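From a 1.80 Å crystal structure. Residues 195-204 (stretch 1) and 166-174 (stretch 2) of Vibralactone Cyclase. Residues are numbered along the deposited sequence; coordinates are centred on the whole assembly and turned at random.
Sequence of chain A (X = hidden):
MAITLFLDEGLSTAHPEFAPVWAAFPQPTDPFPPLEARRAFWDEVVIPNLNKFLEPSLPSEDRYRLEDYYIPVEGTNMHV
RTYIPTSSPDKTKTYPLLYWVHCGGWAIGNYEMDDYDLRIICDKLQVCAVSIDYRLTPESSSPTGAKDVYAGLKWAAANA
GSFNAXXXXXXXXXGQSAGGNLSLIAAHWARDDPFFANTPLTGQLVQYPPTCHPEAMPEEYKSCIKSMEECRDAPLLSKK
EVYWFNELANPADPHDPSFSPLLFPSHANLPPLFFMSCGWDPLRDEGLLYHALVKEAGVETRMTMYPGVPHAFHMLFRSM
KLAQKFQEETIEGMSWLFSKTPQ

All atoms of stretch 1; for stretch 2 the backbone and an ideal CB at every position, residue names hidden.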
# COMPACT_ATOMS: atom_id res chain seq x y z
N PHE A 195 -17.76 15.11 -2.96
CA PHE A 195 -16.56 15.95 -2.92
C PHE A 195 -15.61 15.64 -4.08
O PHE A 195 -14.92 16.54 -4.57
CB PHE A 195 -15.80 15.75 -1.60
CG PHE A 195 -14.50 16.50 -1.53
CD1 PHE A 195 -14.48 17.82 -1.12
CD2 PHE A 195 -13.31 15.90 -1.90
CE1 PHE A 195 -13.29 18.53 -1.05
CE2 PHE A 195 -12.11 16.59 -1.84
CZ PHE A 195 -12.10 17.91 -1.41
N PHE A 196 -15.55 14.38 -4.49
CA PHE A 196 -14.60 13.93 -5.50
C PHE A 196 -15.19 13.91 -6.90
O PHE A 196 -14.51 13.46 -7.83
CB PHE A 196 -14.09 12.52 -5.15
CG PHE A 196 -13.07 12.51 -4.03
CD1 PHE A 196 -11.75 12.83 -4.27
CD2 PHE A 196 -13.45 12.21 -2.74
CE1 PHE A 196 -10.82 12.83 -3.25
CE2 PHE A 196 -12.54 12.20 -1.70
CZ PHE A 196 -11.22 12.52 -1.95
N ALA A 197 -16.44 14.38 -7.06
CA ALA A 197 -17.13 14.27 -8.35
C ALA A 197 -16.29 14.85 -9.49
O ALA A 197 -16.19 14.26 -10.57
CB ALA A 197 -18.48 14.98 -8.29
N ASN A 198 -15.67 16.01 -9.26
CA ASN A 198 -14.90 16.68 -10.29
C ASN A 198 -13.44 16.26 -10.36
O ASN A 198 -12.77 16.57 -11.35
CB ASN A 198 -14.95 18.20 -10.08
CG ASN A 198 -16.34 18.75 -10.24
OD1 ASN A 198 -17.21 18.10 -10.84
ND2 ASN A 198 -16.57 19.94 -9.68
N THR A 199 -12.92 15.61 -9.32
CA THR A 199 -11.54 15.11 -9.30
C THR A 199 -11.54 13.66 -8.82
O THR A 199 -10.98 13.34 -7.77
CB THR A 199 -10.65 15.99 -8.41
OG1 THR A 199 -11.10 15.89 -7.04
CG2 THR A 199 -10.70 17.45 -8.86
N PRO A 200 -12.17 12.76 -9.57
CA PRO A 200 -12.26 11.37 -9.13
C PRO A 200 -10.91 10.68 -9.22
O PRO A 200 -10.04 11.06 -10.01
CB PRO A 200 -13.26 10.74 -10.11
CG PRO A 200 -13.02 11.51 -11.37
CD PRO A 200 -12.79 12.94 -10.90
N LEU A 201 -10.76 9.64 -8.41
CA LEU A 201 -9.63 8.74 -8.57
C LEU A 201 -9.68 8.13 -9.96
O LEU A 201 -10.76 7.76 -10.44
CB LEU A 201 -9.66 7.64 -7.51
CG LEU A 201 -9.31 8.09 -6.09
CD1 LEU A 201 -9.53 6.95 -5.10
CD2 LEU A 201 -7.85 8.55 -6.02
N THR A 202 -8.53 8.03 -10.62
CA THR A 202 -8.48 7.38 -11.93
C THR A 202 -7.77 6.02 -11.90
O THR A 202 -7.67 5.37 -12.94
CB THR A 202 -7.80 8.29 -12.96
OG1 THR A 202 -6.43 8.51 -12.59
CG2 THR A 202 -8.50 9.63 -13.01
N GLY A 203 -7.28 5.59 -10.74
CA GLY A 203 -6.61 4.31 -10.68
C GLY A 203 -6.19 4.01 -9.26
O GLY A 203 -6.13 4.89 -8.40
N GLN A 204 -5.91 2.73 -9.02
CA GLN A 204 -5.50 2.30 -7.70
C GLN A 204 -4.51 1.15 -7.80
O GLN A 204 -4.74 0.19 -8.54
CB GLN A 204 -6.70 1.85 -6.87
CG GLN A 204 -6.29 1.26 -5.54
CD GLN A 204 -7.43 1.29 -4.57
OE1 GLN A 204 -8.58 1.08 -4.95
NE2 GLN A 204 -7.13 1.56 -3.30
N UNK A 166 -2.23 18.28 -10.76
CA UNK A 166 -3.58 18.45 -11.27
C UNK A 166 -4.21 17.07 -11.40
O UNK A 166 -3.85 16.30 -12.30
CB UNK A 166 -3.58 19.19 -12.61
N UNK A 167 -5.14 16.72 -10.50
CA UNK A 167 -5.71 15.37 -10.54
C UNK A 167 -6.50 15.08 -11.80
O UNK A 167 -6.73 13.90 -12.11
CB UNK A 167 -6.61 15.15 -9.32
N UNK A 168 -6.91 16.11 -12.54
CA UNK A 168 -7.51 15.88 -13.85
C UNK A 168 -6.52 15.26 -14.82
O UNK A 168 -6.95 14.65 -15.80
CB UNK A 168 -8.05 17.19 -14.42
N UNK A 169 -5.22 15.42 -14.57
CA UNK A 169 -4.21 14.77 -15.39
C UNK A 169 -3.97 13.32 -14.98
O UNK A 169 -3.19 12.62 -15.64
CB UNK A 169 -2.90 15.55 -15.31
N UNK A 170 -4.65 12.85 -13.95
CA UNK A 170 -4.41 11.53 -13.42
C UNK A 170 -4.39 11.63 -11.92
O UNK A 170 -3.80 12.57 -11.37
CB UNK A 170 -3.11 10.93 -13.96
N UNK A 171 -5.03 10.68 -11.24
CA UNK A 171 -5.18 10.73 -9.79
C UNK A 171 -5.21 9.27 -9.33
O UNK A 171 -6.25 8.62 -9.34
CB UNK A 171 -6.43 11.50 -9.36
N UNK A 172 -4.04 8.76 -8.96
CA UNK A 172 -3.85 7.35 -8.63
C UNK A 172 -3.61 7.23 -7.13
O UNK A 172 -2.74 7.91 -6.57
CB UNK A 172 -2.69 6.75 -9.42
N UNK A 173 -4.35 6.34 -6.47
CA UNK A 173 -4.08 6.05 -5.07
C UNK A 173 -3.37 4.71 -4.99
O UNK A 173 -3.70 3.76 -5.72
CB UNK A 173 -5.37 6.04 -4.24
N UNK A 174 -2.36 4.64 -4.15
CA UNK A 174 -1.53 3.45 -4.07
C UNK A 174 -1.19 3.22 -2.61
O UNK A 174 -1.05 4.18 -1.86
CB UNK A 174 -0.27 3.59 -4.92

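At position 166 the ideal CB has nothing of stretch 1 within 5.5 Å, so the visible atoms set little limit. One local clue is the 3-10 segment that follows, whose first free NH groups favour a short acceptor such as Asp, Asn, Ser or Thr. The residue is Asp-166, whose OD1 accepts from the backbone N of position 168 at 2.9 Å.

Position 167 points toward stretch 1, its ideal CB 4.2 Å from Thr-199 CB. Phi of -64° opens the 3-10 segment and is compatible with proline, while a small or medium apolar group would also suit the hydrocarbon surface. Pro-167 is found; its CG packs 3.9 Å from Thr-199 CB. Its carbonyl and that of Pro-200 are joined by one water, which donates to Pro-167 O and to Pro-200 O, each at 2.8 Å.

Position 168 points sideways, with no atom of stretch 1 within 5.5 Å of the ideal CB. Only a long side chain could reach back, and many polar types would be tolerated. Lys-168 does so with its aliphatic part: CD lies 3.4 Å from Asn-198 O, a contact rather than a hydrogen bond.

Position 169 points away and leaves the choice open. Lys-169 extends from it, its NZ bonded elsewhere in the structure, while its backbone N closes the turn on Asp-166 O at 2.8 Å.

Position 170 is decided by its backbone. With phi/psi of 136/137°, a CB would jam against the carbonyl O of the preceding residue, which by itself calls for glycine. In Gly-170, CA lies 3.7 Å from Thr-202 OG1.

Position 171 has its ideal CB 3.7 Å from Pro-200 O and 4.3 Å from Leu-201 CA. The methyls of Leu-201 and the ring of Phe-196 offer an apolar setting for a large side chain, Leu, Met or an aromatic. Stretch 1 covers 110 Å² of Phe-171, the largest share of any residue in stretch 2. Leu-201 CD2 sits 3.7 Å from the ring centroid, directly along its normal, in a CH-pi contact; Phe-196 CE1 meets CE2 of Phe-171 at 4.1 Å, edge to edge. The backbone is anchored too: Phe-171 N donates to Thr-202 OG1 (2.9 Å), and Thr-202 N to Phe-171 O (2.7 Å).

Position 172 pairs with Gly-203 in a parallel bridge, CA-CA 4.6 Å. Extended angles favour beta-branched residues, though other apolar groups could fit. Val-172 is present. An ideal CB on Gly-203 would lie only 3.5 Å from Val-172 CG2, a tight approach that the glycine avoids.

Position 173 shares its sheet face with Gln-204, and its ideal CB is 4.0 Å from Leu-201 CD2, so Ile, Val or Leu would suit. Ile-173 places CG2 3.8 Å from Leu-201 CD1 and 3.7 Å from Gln-204 NE2, while its N donates to Gly-203 O at 3.0 Å.

Position 174 has nothing of stretch 1 within 5.5 Å of its ideal CB, leaving size undetermined; Ala-174 continues the strand.

Stretch 2 166-174: DPKKGFVIA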
# COMPACT_ATOMS: atom_id res chain seq x y z
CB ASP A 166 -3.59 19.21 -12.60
CG ASP A 166 -4.99 19.32 -13.22
OD1 ASP A 166 -5.98 18.87 -12.60
OD2 ASP A 166 -5.08 19.88 -14.34
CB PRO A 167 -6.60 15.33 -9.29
CG PRO A 167 -6.88 16.74 -8.94
CD PRO A 167 -5.69 17.54 -9.42
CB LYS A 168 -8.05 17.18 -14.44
CG LYS A 168 -9.05 17.92 -13.57
CD LYS A 168 -10.44 17.33 -13.67
CE LYS A 168 -11.14 17.76 -14.95
NZ LYS A 168 -11.71 16.60 -15.69
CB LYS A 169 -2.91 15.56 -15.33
CG LYS A 169 -3.10 17.01 -15.78
CD LYS A 169 -1.78 17.68 -16.12
CE LYS A 169 -2.01 19.00 -16.84
NZ LYS A 169 -0.69 19.62 -17.24
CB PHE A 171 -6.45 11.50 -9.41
CG PHE A 171 -6.58 11.79 -7.94
CD1 PHE A 171 -5.52 11.60 -7.07
CD2 PHE A 171 -7.78 12.26 -7.43
CE1 PHE A 171 -5.67 11.87 -5.72
CE2 PHE A 171 -7.93 12.53 -6.09
CZ PHE A 171 -6.87 12.34 -5.23
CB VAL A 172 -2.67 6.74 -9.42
CG1 VAL A 172 -2.37 5.32 -8.92
CG2 VAL A 172 -3.01 6.73 -10.90
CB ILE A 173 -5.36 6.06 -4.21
CG1 ILE A 173 -4.99 5.94 -2.73
CG2 ILE A 173 -6.32 4.94 -4.63
CD1 ILE A 173 -6.12 6.27 -1.82
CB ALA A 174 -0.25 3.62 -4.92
O HOH W 1 -9.39 13.29 -11.56
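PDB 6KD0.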